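Local coordinates for protein urocanate hydratase (Paenibacillus sp. Soil724D2, PDB 7NED) that catalyses the NAD+-dependent hydration of urocanate and probably of thiourocanate during bacterial ergothioneine catabolism, at residues L161-G166 / V251-S256. Sequence-based numbering, arbitrary orientation.
With NAD (nicotinamide-adenine-dinucleotide), chain C.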
loop_
_atom_site.group_PDB
_atom_site.type_symbol
_atom_site.label_atom_id
_atom_site.label_comp_id
_atom_site.label_asym_id
_atom_site.label_seq_id
_atom_site.Cartn_x
_atom_site.Cartn_y
_atom_site.Cartn_z
ATOM N N LEU A 161 3.602 21.859 29.749
ATOM C CA LEU A 161 3.659 20.590 30.439
ATOM C C LEU A 161 3.625 19.501 29.388
ATOM O O LEU A 161 2.759 19.526 28.525
ATOM C CB LEU A 161 2.478 20.428 31.381
ATOM C CG LEU A 161 2.300 19.035 31.978
ATOM C CD1 LEU A 161 3.399 18.735 33.000
ATOM C CD2 LEU A 161 0.891 18.923 32.585
ATOM N N THR A 162 4.531 18.535 29.490
ATOM C CA THR A 162 4.432 17.385 28.599
ATOM C C THR A 162 4.966 16.157 29.324
ATOM O O THR A 162 5.326 16.218 30.505
ATOM C CB THR A 162 5.167 17.644 27.279
ATOM O OG1 THR A 162 4.915 16.551 26.379
ATOM C CG2 THR A 162 6.663 17.777 27.503
ATOM N N ALA A 163 5.061 15.039 28.596
ATOM C CA ALA A 163 5.592 13.829 29.200
ATOM C C ALA A 163 6.310 13.024 28.124
ATOM O O ALA A 163 6.041 13.175 26.926
ATOM C CB ALA A 163 4.472 12.988 29.829
ATOM N N GLY A 164 7.216 12.156 28.572
ATOM C CA GLY A 164 7.924 11.281 27.677
ATOM C C GLY A 164 9.251 11.854 27.226
ATOM O O GLY A 164 9.288 12.843 26.499
ATOM N N LEU A 165 10.345 11.231 27.650
ATOM C CA LEU A 165 11.666 11.651 27.205
ATOM C C LEU A 165 12.392 10.508 26.497
ATOM O O LEU A 165 13.570 10.246 26.787
ATOM C CB LEU A 165 12.499 12.132 28.383
ATOM C CG LEU A 165 11.990 13.406 29.075
ATOM C CD1 LEU A 165 12.874 13.742 30.297
ATOM C CD2 LEU A 165 12.004 14.565 28.056
ATOM N N GLY A 166 11.701 9.839 25.577
ATOM C CA GLY A 166 12.276 8.780 24.765
ATOM C C GLY A 166 12.971 9.317 23.529
ATOM O O GLY A 166 13.464 10.454 23.507
ATOM N N VAL A 251 -0.300 22.173 27.151
ATOM C CA VAL A 251 -0.227 20.820 27.663
ATOM C C VAL A 251 -0.242 19.862 26.483
ATOM O O VAL A 251 -1.122 19.955 25.626
ATOM C CB VAL A 251 -1.393 20.500 28.604
ATOM C CG1 VAL A 251 -1.295 19.035 29.088
ATOM C CG2 VAL A 251 -1.430 21.532 29.794
ATOM N N THR A 252 0.713 18.940 26.458
ATOM C CA THR A 252 0.664 17.833 25.495
ATOM C C THR A 252 1.241 16.598 26.179
ATOM O O THR A 252 1.352 16.535 27.412
ATOM C CB THR A 252 1.363 18.205 24.173
ATOM O OG1 THR A 252 1.187 17.134 23.229
ATOM C CG2 THR A 252 2.848 18.466 24.335
ATOM N N ASP A 253 1.567 15.580 25.369
ATOM C CA ASP A 253 2.084 14.323 25.882
ATOM C C ASP A 253 2.853 13.687 24.740
ATOM O O ASP A 253 2.441 13.795 23.587
ATOM C CB ASP A 253 0.943 13.408 26.348
ATOM C CG ASP A 253 1.451 12.027 26.785
ATOM O OD1 ASP A 253 1.735 11.169 25.914
ATOM O OD2 ASP A 253 1.603 11.810 28.003
ATOM N N GLN A 254 3.984 13.080 25.041
ATOM C CA GLN A 254 4.620 12.311 24.005
ATOM C C GLN A 254 5.209 11.050 24.596
ATOM O O GLN A 254 6.311 10.620 24.247
ATOM C CB GLN A 254 5.638 13.142 23.244
ATOM C CG GLN A 254 5.666 12.705 21.778
ATOM C CD GLN A 254 6.565 13.569 20.957
ATOM O OE1 GLN A 254 7.403 14.306 21.487
ATOM N NE2 GLN A 254 6.285 13.617 19.649
ATOM N N THR A 255 4.393 10.389 25.380
ATOM C CA THR A 255 4.700 9.087 25.862
ATOM C C THR A 255 4.415 8.109 24.698
ATOM O O THR A 255 3.774 8.398 23.724
ATOM C CB THR A 255 3.794 8.679 27.026
ATOM O OG1 THR A 255 2.456 8.738 26.613
ATOM C CG2 THR A 255 3.992 9.575 28.244
ATOM N N SER A 256 4.749 6.865 24.912
ATOM C CA SER A 256 4.453 5.847 23.946
ATOM C C SER A 256 3.009 5.299 24.134
ATOM O O SER A 256 2.855 4.165 24.341
ATOM C CB SER A 256 5.474 4.729 24.046
ATOM O OG SER A 256 5.588 4.309 25.377
HETATM P PA NAD C . 9.880 5.939 23.280
HETATM O O1A NAD C . 9.072 4.700 23.655
HETATM O O2A NAD C . 11.330 5.978 23.008
HETATM O O5B NAD C . 9.776 6.859 24.700
HETATM C C5B NAD C . 8.537 6.863 25.285
HETATM C C4B NAD C . 8.799 7.508 26.724
HETATM O O4B NAD C . 7.642 7.570 27.509
HETATM C C3B NAD C . 9.784 6.498 27.397
HETATM O O3B NAD C . 10.861 7.167 27.907
HETATM C C2B NAD C . 8.911 5.888 28.537
HETATM O O2B NAD C . 9.616 5.672 29.705
HETATM C C1B NAD C . 8.006 7.085 28.816
HETATM N N9A NAD C . 6.721 6.746 29.429
HETATM C C8A NAD C . 5.884 5.660 29.193
HETATM N N7A NAD C . 4.801 5.672 29.930
HETATM C C5A NAD C . 4.903 6.838 30.678
HETATM C C6A NAD C . 4.072 7.419 31.662
HETATM N N6A NAD C . 2.901 6.848 32.023
HETATM N N1A NAD C . 4.433 8.596 32.246
HETATM C C2A NAD C . 5.631 9.104 31.863
HETATM N N3A NAD C . 6.518 8.668 30.954
HETATM C C4A NAD C . 6.116 7.515 30.379
HETATM O O3 NAD C . 8.870 6.597 22.279
HETATM P PN NAD C . 9.339 7.809 21.355
HETATM O O1N NAD C . 10.165 7.565 20.126
HETATM O O2N NAD C . 9.626 8.985 22.265
HETATM O O5D NAD C . 7.872 8.335 20.620
HETATM C C5D NAD C . 6.847 8.674 21.570
HETATM C C4D NAD C . 5.574 8.960 20.822
HETATM O O4D NAD C . 5.801 9.853 19.747
HETATM C C3D NAD C . 5.238 7.542 20.122
HETATM O O3D NAD C . 3.848 7.249 20.199
HETATM C C2D NAD C . 5.631 7.767 18.616
HETATM O O2D NAD C . 4.833 7.148 17.692
HETATM C C1D NAD C . 5.119 9.241 18.679
HETATM N N1N NAD C . 5.278 10.074 17.478
HETATM C C2N NAD C . 4.423 9.661 16.475
HETATM C C3N NAD C . 4.350 10.346 15.273
HETATM C C7N NAD C . 3.415 9.764 14.204
HETATM O O7N NAD C . 2.893 10.428 13.309
HETATM N N7N NAD C . 3.212 8.394 14.222
HETATM C C4N NAD C . 5.163 11.481 15.144
HETATM C C5N NAD C . 5.997 11.870 16.191
HETATM C C6N NAD C . 6.038 11.154 17.400
HETATM O O HOH W 1 8.964 10.052 24.544
#
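Leu161 and Val251 begin a parallel pairing that illustrates how a Rossmann-like domain holds a dinucleotide: neighbouring central strands run side by side, and the loops at their C-terminal ends receive the NAD. Leu161 O takes the Thr252 N-H at 3.0 Å. Further on, Ala163 O accepts from Gln254 N, and the side-chain NE2 of Gln172 supplies a second donor.

Between these bonds Thr162 and Thr252 lie alongside each other, Thr252 CG2 resting 3.5 Å from Thr162 OG1, while their hydroxyls bond to Gln172 and to Phe311 O respectively.

Further along, Asp253 shapes the turn that follows. Its CG is anti to the backbone N (chi1 175°), and OD1 closes an Asx turn by accepting Thr255 N from above the carboxylate plane. Thr255 OG1 meets the syn lone pair of the same oxygen at 2.6 Å, and Asn315 adds a third donor; OD2 lies against Ala163 CB. An alanine at Asp253 would probably leave Thr255 N and OG1 without their shared acceptor and set the loop that touches the cofactor free to shift.

Thr255 can be followed outward: CB sits 4.0 Å from NAD O4B, OG1 turns back to the aspartate, and CG2 bridges two surfaces, 3.8 Å from Ala163 CB and 3.6 Å from adenine C4A.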